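Local coordinates for protein fructosyl amine:oxygen oxidoreductase (Neosartorya fumigata, PDB 4WCT) that oxidatively deglycates fructosyl amines (Amadori products) with molecular oxygen as the electron acceptor, using a bound FAD cofactor, at residues Phe142-Thr147 with Gly166-Leu171; Leu246-Gln251 with Leu379-Gly384; Ala256-His261 with His326-Glu331. One frame throughout, in Å; residues are numbered along the deposited sequence. Where two conformers were deposited one is given.

The three contacts come from different parts of a fold built on an FAD-binding sheet and a second, larger mixed sheet. Interaction 1 comes first along the chain and pairs two strands at one end of the larger sheet. Interaction 3 reaches the same sheet through strand 253-263, and its centre lies about 28 Å from that of interaction 1. Interaction 2 is on strand 379-383 of the other sheet, its centre about 39 Å from that of interaction 1 and on the opposite side of the chain's centre. Its segments bracket interaction 3 in sequence, their centres about 27 Å apart, so the chain leaves the FAD-binding sheet, builds much of the larger sheet, and returns. Interactions 2 and 3 both lie near FAD; interaction 1 is peripheral.

Interaction 1: residues Phe142-Thr147 with Gly166-Leu171; sequences FVKLET and GWKGWL
Lys168 NZ and Glu146 meet through two bonds, one from NZ to Glu146 O at 3.0 Å and a salt bridge from NZ to Glu146 OE1 at 3.1 Å. They close one end of an antiparallel strand pair, 143-145 against 168-171, in the larger mixed sheet. The backbone carbonyl is met on a lone pair and OE1 nearly along its C-O bond, while the bend at the end of the lysine chain (chi4 -75°) turns NZ back to both. Lys144 NZ makes a weak hydrogen bond, within a salt bridge, to Glu146 OE2, so Lys144, Glu146 and Lys168 form a salt-bridge network in which the carboxylate probably offsets the like charges of the two lysines. Val143 and Leu171 form a hydrogen-bonded pair, as do Leu145 and Gly169; Leu145 N to Gly169 O is the shortest backbone bond, at 2.8 Å. Lys144 and Trp170 form the non-hydrogen-bonded pair between them. On their face of the sheet the aliphatic part of Lys144 lies over the indole, CD standing 3.6 Å from the centroid of the five-membered ring in a CH-pi contact. The indole also turns an edge toward the face of Phe142 in an offset edge-to-face pair, with planes at 77°. Helix 124-135 packs on Trp170 through Ile130, Arg131 and Val135. On the other face Leu145 and Leu171 both touch Ile118, and Val143 CB lies 4.2 Å from Leu171 CB.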
loop_
_atom_site.group_PDB
_atom_site.type_symbol
_atom_site.label_atom_id
_atom_site.label_comp_id
_atom_site.label_asym_id
_atom_site.label_seq_id
_atom_site.Cartn_x
_atom_site.Cartn_y
_atom_site.Cartn_z
ATOM N N PHE A 142 -21.871 -7.037 10.771
ATOM C CA PHE A 142 -20.884 -6.654 11.782
ATOM C C PHE A 142 -21.362 -6.999 13.177
ATOM O O PHE A 142 -22.564 -7.084 13.437
ATOM C CB PHE A 142 -20.642 -5.155 11.745
ATOM C CG PHE A 142 -20.033 -4.654 10.477
ATOM C CD1 PHE A 142 -18.654 -4.570 10.329
ATOM C CD2 PHE A 142 -20.832 -4.274 9.409
ATOM C CE1 PHE A 142 -18.088 -4.049 9.195
ATOM C CE2 PHE A 142 -20.261 -3.756 8.271
ATOM C CZ PHE A 142 -18.901 -3.663 8.143
ATOM N N VAL A 143 -20.424 -7.204 14.081
ATOM C CA VAL A 143 -20.726 -7.289 15.503
ATOM C C VAL A 143 -20.355 -5.932 16.086
ATOM O O VAL A 143 -19.241 -5.436 15.879
ATOM C CB VAL A 143 -19.869 -8.365 16.166
ATOM C CG1 VAL A 143 -20.114 -8.385 17.656
ATOM C CG2 VAL A 143 -20.158 -9.736 15.550
ATOM N N LYS A 144 -21.296 -5.308 16.761
ATOM C CA LYS A 144 -21.044 -3.990 17.353
ATOM C C LYS A 144 -20.292 -4.149 18.661
ATOM O O LYS A 144 -20.658 -4.959 19.513
ATOM C CB LYS A 144 -22.354 -3.255 17.583
ATOM C CG LYS A 144 -22.194 -1.882 18.235
ATOM C CD LYS A 144 -21.630 -0.856 17.263
ATOM C CE LYS A 144 -21.255 0.444 17.957
ATOM N NZ LYS A 144 -22.485 1.259 18.254
ATOM N N LEU A 145 -19.304 -3.288 18.860
ATOM C CA LEU A 145 -18.510 -3.267 20.073
ATOM C C LEU A 145 -18.739 -1.947 20.786
ATOM O O LEU A 145 -18.452 -0.876 20.233
ATOM C CB LEU A 145 -17.015 -3.447 19.756
ATOM C CG LEU A 145 -16.640 -4.589 18.820
ATOM C CD1 LEU A 145 -15.163 -4.464 18.458
ATOM C CD2 LEU A 145 -16.928 -5.923 19.486
ATOM N N GLU A 146 -19.369 -2.024 21.965
ATOM C CA GLU A 146 -19.867 -0.839 22.674
ATOM C C GLU A 146 -19.023 -0.520 23.888
ATOM O O GLU A 146 -18.916 0.632 24.298
ATOM C CB GLU A 146 -21.293 -1.067 23.156
ATOM C CG GLU A 146 -22.285 -1.333 22.059
ATOM C CD GLU A 146 -22.912 -0.059 21.514
ATOM O OE1 GLU A 146 -22.531 1.056 21.931
ATOM O OE2 GLU A 146 -23.809 -0.187 20.667
ATOM N N THR A 147 -18.470 -1.552 24.522
ATOM C CA THR A 147 -17.776 -1.394 25.792
ATOM C C THR A 147 -16.331 -1.867 25.699
ATOM O O THR A 147 -15.978 -2.619 24.789
ATOM C CB THR A 147 -18.486 -2.209 26.904
ATOM O OG1 THR A 147 -18.357 -3.589 26.617
ATOM C CG2 THR A 147 -19.985 -1.812 27.013
ATOM N N GLY A 166 -13.869 5.816 25.448
ATOM C CA GLY A 166 -14.650 6.414 24.388
ATOM C C GLY A 166 -14.749 5.639 23.097
ATOM O O GLY A 166 -15.457 6.058 22.184
ATOM N N TRP A 167 -14.102 4.470 23.040
ATOM C CA TRP A 167 -14.083 3.705 21.799
ATOM C C TRP A 167 -15.431 3.011 21.571
ATOM O O TRP A 167 -15.997 2.384 22.489
ATOM C CB TRP A 167 -13.004 2.632 21.841
ATOM C CG TRP A 167 -11.584 3.085 21.739
ATOM C CD1 TRP A 167 -10.950 4.055 22.480
ATOM C CD2 TRP A 167 -10.556 2.449 20.967
ATOM N NE1 TRP A 167 -9.619 4.060 22.192
ATOM C CE2 TRP A 167 -9.342 3.073 21.292
ATOM C CE3 TRP A 167 -10.558 1.432 20.016
ATOM C CZ2 TRP A 167 -8.142 2.732 20.674
ATOM C CZ3 TRP A 167 -9.389 1.068 19.436
ATOM C CH2 TRP A 167 -8.178 1.723 19.759
ATOM N N LYS A 168 -15.870 3.040 20.318
ATOM C CA LYS A 168 -16.915 2.138 19.817
ATOM C C LYS A 168 -16.481 1.671 18.460
ATOM O O LYS A 168 -15.734 2.337 17.780
ATOM C CB LYS A 168 -18.284 2.822 19.727
ATOM C CG LYS A 168 -18.782 3.287 21.097
ATOM C CD LYS A 168 -20.264 3.587 21.153
ATOM C CE LYS A 168 -20.624 4.093 22.546
ATOM N NZ LYS A 168 -20.641 2.964 23.510
ATOM N N GLY A 169 -16.891 0.469 18.081
ATOM C CA GLY A 169 -16.480 -0.047 16.808
ATOM C C GLY A 169 -17.261 -1.268 16.385
ATOM O O GLY A 169 -18.319 -1.557 16.932
ATOM N N TRP A 170 -16.858 -1.790 15.240
ATOM C CA TRP A 170 -17.528 -2.909 14.574
ATOM C C TRP A 170 -16.488 -3.951 14.142
ATOM O O TRP A 170 -15.487 -3.622 13.553
ATOM C CB TRP A 170 -18.284 -2.438 13.345
ATOM C CG TRP A 170 -19.470 -1.579 13.630
ATOM C CD1 TRP A 170 -20.755 -1.987 13.688
ATOM C CD2 TRP A 170 -19.483 -0.157 13.872
ATOM N NE1 TRP A 170 -21.584 -0.912 13.918
ATOM C CE2 TRP A 170 -20.830 0.216 14.068
ATOM C CE3 TRP A 170 -18.503 0.803 14.023
ATOM C CZ2 TRP A 170 -21.216 1.539 14.315
ATOM C CZ3 TRP A 170 -18.893 2.134 14.216
ATOM C CH2 TRP A 170 -20.238 2.484 14.338
ATOM N N LEU A 171 -16.800 -5.224 14.385
ATOM C CA LEU A 171 -15.990 -6.357 13.992
ATOM C C LEU A 171 -16.595 -7.037 12.764
ATOM O O LEU A 171 -17.805 -7.310 12.721
ATOM C CB LEU A 171 -15.932 -7.354 15.153
ATOM C CG LEU A 171 -15.375 -8.747 14.826
ATOM C CD1 LEU A 171 -13.918 -8.675 14.447
ATOM C CD2 LEU A 171 -15.545 -9.685 16.004
#

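Interaction 2: residues Leu246-Gln251 with Leu379-Gly384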
loop_
_atom_site.group_PDB
_atom_site.type_symbol
_atom_site.label_atom_id
_atom_site.label_comp_id
_atom_site.label_asym_id
_atom_site.label_seq_id
_atom_site.Cartn_x
_atom_site.Cartn_y
_atom_site.Cartn_z
ATOM N N LEU A 246 7.932 10.275 -14.767
ATOM C CA LEU A 246 6.944 10.721 -15.736
ATOM C C LEU A 246 6.273 11.947 -15.144
ATOM O O LEU A 246 6.075 12.007 -13.936
ATOM C CB LEU A 246 5.914 9.627 -15.982
ATOM C CG LEU A 246 4.753 9.929 -16.913
ATOM C CD1 LEU A 246 5.262 9.882 -18.351
ATOM C CD2 LEU A 246 3.616 8.942 -16.703
ATOM N N ASP A 247 5.825 12.864 -15.994
ATOM C CA ASP A 247 4.957 13.938 -15.553
ATOM C C ASP A 247 3.511 13.469 -15.417
ATOM O O ASP A 247 2.818 13.257 -16.399
ATOM C CB ASP A 247 5.042 15.143 -16.504
ATOM C CG ASP A 247 4.251 16.344 -16.009
ATOM O OD1 ASP A 247 3.624 16.289 -14.918
ATOM O OD2 ASP A 247 4.190 17.343 -16.776
ATOM N N PHE A 248 3.125 13.138 -14.183
ATOM C CA PHE A 248 1.793 12.654 -13.911
ATOM C C PHE A 248 0.767 13.773 -13.786
ATOM O O PHE A 248 -0.413 13.511 -13.481
ATOM C CB PHE A 248 1.813 11.813 -12.631
ATOM C CG PHE A 248 2.213 10.391 -12.847
ATOM C CD1 PHE A 248 1.278 9.467 -13.242
ATOM C CD2 PHE A 248 3.525 9.991 -12.688
ATOM C CE1 PHE A 248 1.622 8.146 -13.433
ATOM C CE2 PHE A 248 3.880 8.671 -12.894
ATOM C CZ PHE A 248 2.917 7.756 -13.262
ATOM N N LYS A 249 1.178 15.016 -14.053
ATOM C CA LYS A 249 0.227 16.141 -14.102
ATOM C C LYS A 249 -0.512 16.265 -12.771
ATOM O O LYS A 249 -1.726 16.461 -12.728
ATOM C CB LYS A 249 -0.754 15.956 -15.262
ATOM C CG LYS A 249 -0.055 15.815 -16.605
ATOM C CD LYS A 249 0.755 17.058 -16.937
ATOM C CE LYS A 249 1.286 17.017 -18.363
ATOM N NZ LYS A 249 2.410 17.964 -18.589
ATOM N N LYS A 250 0.242 16.083 -11.689
ATOM C CA LYS A 250 -0.263 16.189 -10.316
ATOM C C LYS A 250 -1.178 15.063 -9.846
ATOM O O LYS A 250 -1.668 15.117 -8.723
ATOM C CB LYS A 250 -0.894 17.552 -10.028
ATOM C CG LYS A 250 0.047 18.701 -10.324
ATOM C CD LYS A 250 -0.615 20.025 -9.947
ATOM C CE LYS A 250 0.244 21.209 -10.347
ATOM N NZ LYS A 250 -0.407 22.490 -9.931
ATOM N N GLN A 251 -1.233 13.968 -10.599
ATOM C CA GLN A 251 -2.116 12.887 -10.246
ATOM C C GLN A 251 -1.576 12.040 -9.096
ATOM O O GLN A 251 -2.344 11.325 -8.444
ATOM C CB GLN A 251 -2.422 11.982 -11.441
ATOM C CG GLN A 251 -3.217 12.665 -12.541
ATOM C CD GLN A 251 -3.430 11.741 -13.712
ATOM O OE1 GLN A 251 -4.386 10.959 -13.751
ATOM N NE2 GLN A 251 -2.457 11.699 -14.575
ATOM N N LEU A 379 3.333 2.989 -23.331
ATOM C CA LEU A 379 3.537 3.104 -21.890
ATOM C C LEU A 379 2.228 2.772 -21.187
ATOM O O LEU A 379 1.200 3.403 -21.437
ATOM C CB LEU A 379 3.971 4.533 -21.538
ATOM C CG LEU A 379 4.076 4.833 -20.043
ATOM C CD1 LEU A 379 5.251 4.087 -19.428
ATOM C CD2 LEU A 379 4.267 6.326 -19.857
ATOM N N LEU A 380 2.317 1.887 -20.201
ATOM C CA LEU A 380 1.223 1.615 -19.283
ATOM C C LEU A 380 1.666 2.024 -17.880
ATOM O O LEU A 380 2.767 1.700 -17.483
ATOM C CB LEU A 380 0.918 0.130 -19.280
ATOM C CG LEU A 380 -0.183 -0.343 -18.337
ATOM C CD1 LEU A 380 -1.556 0.114 -18.800
ATOM C CD2 LEU A 380 -0.137 -1.848 -18.278
ATOM N N VAL A 381 0.897 2.885 -17.251
ATOM C CA VAL A 381 1.155 3.254 -15.844
ATOM C C VAL A 381 0.294 2.389 -14.918
ATOM O O VAL A 381 -0.857 2.112 -15.202
ATOM C CB VAL A 381 0.936 4.772 -15.583
ATOM C CG1 VAL A 381 1.837 5.617 -16.472
ATOM C CG2 VAL A 381 -0.521 5.193 -15.747
ATOM N N ALA A 382 0.872 1.982 -13.797
ATOM C CA ALA A 382 0.163 1.206 -12.786
ATOM C C ALA A 382 0.664 1.662 -11.420
ATOM O O ALA A 382 1.651 1.161 -10.890
ATOM C CB ALA A 382 0.375 -0.296 -12.995
ATOM N N VAL A 383 0.016 2.724 -10.956
ATOM C CA VAL A 383 0.466 3.519 -9.825
ATOM C C VAL A 383 -0.745 3.956 -9.003
ATOM O O VAL A 383 -1.906 3.619 -9.310
ATOM C CB VAL A 383 1.277 4.744 -10.297
ATOM C CG1 VAL A 383 2.554 4.317 -11.022
ATOM C CG2 VAL A 383 0.449 5.653 -11.168
ATOM N N GLY A 384 -0.477 4.642 -7.898
ATOM C CA GLY A 384 -1.544 5.282 -7.146
ATOM C C GLY A 384 -2.216 4.310 -6.179
ATOM O O GLY A 384 -3.430 4.366 -5.954
#
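Phe248 drives its ring into the valines of strand 379-383: CE1 lies 3.6 Å from Val383 CG2 and 4.0 Å from Val381 CG1. The Phe248 and Val381 side chains run past each other in opposite directions, and both methyls approach the ring obliquely. Beside it Leu246 stretches out with CG trans to the backbone N (chi1 177°), which carries both methyls to the strand. Its side chain crosses that of Val381 at about a right angle, Leu246 CD2 3.8 Å from Val381 CG1; CD2 also lies over one face of the Phe248 ring, toward its rim. Leu246 CD1 meets Leu379 CD2 tip to tip at 4.0 Å. Leu379, Val381 and Val383 alternate with Leu380 and Ala382, which pack on helix 393-404 across the FAD-binding sheet. The loop covers part of the near face, Leu211 of strand 208-214 packing against Leu246 and Leu379, and the side chain of Val383 is about 6 Å from the bound FAD. Asp247, Lys249 and Lys250 make the more open side. A type I' turn runs from buried Phe248 through the two lysines to buried Gln251, overlapped at its start by an Asx turn, Asp247 OD1 accepting from Lys249 N at 2.9 Å. OD1 also meets Arg314 in a salt bridge. Phe248 O takes Gln251 N and Gln251 NE2 from opposite faces of its carbonyl plane.

Interaction 3: residues Ala256-His261 with His326-Glu331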
loop_
_atom_site.group_PDB
_atom_site.type_symbol
_atom_site.label_atom_id
_atom_site.label_comp_id
_atom_site.label_asym_id
_atom_site.label_seq_id
_atom_site.Cartn_x
_atom_site.Cartn_y
_atom_site.Cartn_z
ATOM N N ALA A 256 3.977 9.544 3.062
ATOM C CA ALA A 256 4.547 8.541 3.966
ATOM C C ALA A 256 3.734 8.317 5.218
ATOM O O ALA A 256 3.227 9.261 5.835
ATOM C CB ALA A 256 5.958 8.905 4.341
ATOM N N TRP A 257 3.673 7.045 5.621
ATOM C CA TRP A 257 3.209 6.664 6.920
ATOM C C TRP A 257 4.278 5.951 7.718
ATOM O O TRP A 257 5.417 5.824 7.261
ATOM C CB TRP A 257 1.973 5.806 6.718
ATOM C CG TRP A 257 0.829 6.669 6.308
ATOM C CD1 TRP A 257 -0.037 7.331 7.146
ATOM C CD2 TRP A 257 0.503 7.081 4.982
ATOM N NE1 TRP A 257 -0.878 8.134 6.416
ATOM C CE2 TRP A 257 -0.578 8.003 5.081
ATOM C CE3 TRP A 257 0.939 6.697 3.715
ATOM C CZ2 TRP A 257 -1.141 8.619 3.950
ATOM C CZ3 TRP A 257 0.408 7.350 2.593
ATOM C CH2 TRP A 257 -0.621 8.305 2.726
ATOM N N THR A 258 3.979 5.714 8.990
ATOM C CA THR A 258 4.981 5.393 9.983
ATOM C C THR A 258 4.611 4.087 10.694
ATOM O O THR A 258 3.427 3.812 10.951
ATOM C CB THR A 258 5.071 6.535 11.029
ATOM O OG1 THR A 258 3.744 7.009 11.317
ATOM C CG2 THR A 258 5.896 7.674 10.463
ATOM N N LEU A 259 5.608 3.251 10.947
ATOM C CA LEU A 259 5.390 1.961 11.582
ATOM C C LEU A 259 6.514 1.678 12.549
ATOM O O LEU A 259 7.635 2.109 12.352
ATOM C CB LEU A 259 5.263 0.846 10.549
ATOM C CG LEU A 259 6.513 0.443 9.765
ATOM C CD1 LEU A 259 7.355 -0.608 10.477
ATOM C CD2 LEU A 259 6.130 -0.082 8.384
ATOM N N CYS A 260 6.205 0.952 13.607
ATOM C CA CYS A 260 7.237 0.544 14.545
ATOM C C CYS A 260 6.899 -0.838 15.062
ATOM O O CYS A 260 5.761 -1.289 14.956
ATOM C CB CYS A 260 7.417 1.554 15.686
ATOM S SG CYS A 260 5.991 1.866 16.748
ATOM N N HIS A 261 7.906 -1.509 15.602
ATOM C CA HIS A 261 7.800 -2.873 16.071
ATOM C C HIS A 261 8.209 -2.929 17.526
ATOM O O HIS A 261 9.158 -2.259 17.915
ATOM C CB HIS A 261 8.745 -3.814 15.329
ATOM C CG HIS A 261 8.419 -4.068 13.888
ATOM N ND1 HIS A 261 9.087 -5.028 13.158
ATOM C CD2 HIS A 261 7.584 -3.452 13.015
ATOM C CE1 HIS A 261 8.700 -4.973 11.899
ATOM N NE2 HIS A 261 7.731 -4.081 11.808
ATOM N N HIS A 326 15.003 4.165 8.286
ATOM C CA HIS A 326 14.648 3.178 9.289
ATOM C C HIS A 326 14.582 3.763 10.700
ATOM O O HIS A 326 15.239 3.285 11.625
ATOM C CB HIS A 326 15.599 2.005 9.234
ATOM C CG HIS A 326 15.333 1.099 8.079
ATOM N ND1 HIS A 326 15.861 -0.175 8.011
ATOM C CD2 HIS A 326 14.390 1.165 7.108
ATOM C CE1 HIS A 326 15.339 -0.802 6.966
ATOM N NE2 HIS A 326 14.505 0.024 6.358
ATOM N N GLN A 327 13.922 4.906 10.782
ATOM C CA GLN A 327 13.456 5.492 12.050
ATOM C C GLN A 327 12.115 6.146 11.747
ATOM O O GLN A 327 11.745 6.279 10.587
ATOM C CB GLN A 327 14.433 6.585 12.552
ATOM C CG GLN A 327 15.888 6.173 12.809
ATOM C CD GLN A 327 16.100 5.110 13.863
ATOM O OE1 GLN A 327 15.221 4.790 14.665
ATOM N NE2 GLN A 327 17.330 4.565 13.887
ATOM N N ILE A 328 11.410 6.613 12.781
ATOM C CA ILE A 328 10.210 7.416 12.595
ATOM C C ILE A 328 10.294 8.663 13.459
ATOM O O ILE A 328 11.117 8.707 14.403
ATOM C CB ILE A 328 8.890 6.650 12.921
ATOM C CG1 ILE A 328 8.850 6.209 14.388
ATOM C CG2 ILE A 328 8.710 5.495 11.919
ATOM C CD1 ILE A 328 7.588 5.453 14.760
ATOM N N PRO A 329 9.525 9.695 13.098
ATOM C CA PRO A 329 9.568 10.845 13.988
ATOM C C PRO A 329 9.156 10.485 15.410
ATOM O O PRO A 329 8.268 9.660 15.632
ATOM C CB PRO A 329 8.599 11.839 13.336
ATOM C CG PRO A 329 8.636 11.478 11.883
ATOM C CD PRO A 329 8.706 9.971 11.899
ATOM N N LEU A 330 9.765 11.156 16.373
ATOM C CA LEU A 330 9.423 10.931 17.779
ATOM C C LEU A 330 7.930 11.136 18.012
ATOM O O LEU A 330 7.346 10.504 18.912
ATOM C CB LEU A 330 10.250 11.846 18.665
ATOM C CG LEU A 330 11.750 11.508 18.722
ATOM C CD1 LEU A 330 12.502 12.595 19.464
ATOM C CD2 LEU A 330 11.996 10.157 19.365
ATOM N N GLU A 331 7.339 12.121 17.332
ATOM C CA GLU A 331 5.897 12.365 17.506
ATOM C C GLU A 331 5.048 11.166 17.012
ATOM O O GLU A 331 3.958 10.928 17.536
ATOM C CB GLU A 331 5.455 13.691 16.841
ATOM C CG GLU A 331 5.463 13.591 15.327
ATOM C CD GLU A 331 6.030 14.765 14.573
ATOM O OE1 GLU A 331 5.799 15.952 14.949
ATOM O OE2 GLU A 331 6.432 14.518 13.426
#
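Ile328 places CG1 between its own backbone N and carbonyl carbon (chi1 62°) and continues fully extended to CD1 (chi2 180°), which spreads its two arms over strand 253-263. CG2 lies toward Thr258 and CD1 toward Cys260. Thr258 answers with its methyl: a chi1 of 40° sets OG1 in the cleft between N and C and leaves CG2 beside the backbone N, facing the loop. The two methyls, Thr258 CG2 and Ile328 CG2, meet at 3.8 Å as the side chains pass at a slant. Ile328 CG2 also rests 3.6 Å from Leu259 O, so the isoleucine touches the strand backbone as well as its side chains. At the far end of the isoleucine, CD1 stands 4.0 Å from Cys260 CB. Pro329 adds its CD atom, 3.9 Å from Thr258 CG2, and takes the N-cap position of helix 330-343, so the contact lies where the loop enters the helix and joins that entry to strand 253-263. The same helix continues over the strand, with Ala332 touching Thr258 and Ala336 touching Cys260. Elsewhere the strand serves the cofactor: Trp257 belongs to the FAD pocket, and the side chain of Leu259, which points away from Ile328, comes within about 4 Å of FAD. Between the two segments no hydrogen bond forms. The hydroxyl of Thr258 is instead engaged by Asp300 and His302 of the neighbouring strand, so its polar end is satisfied within the sheet while its methyl contributes to a purely van der Waals contact with the loop.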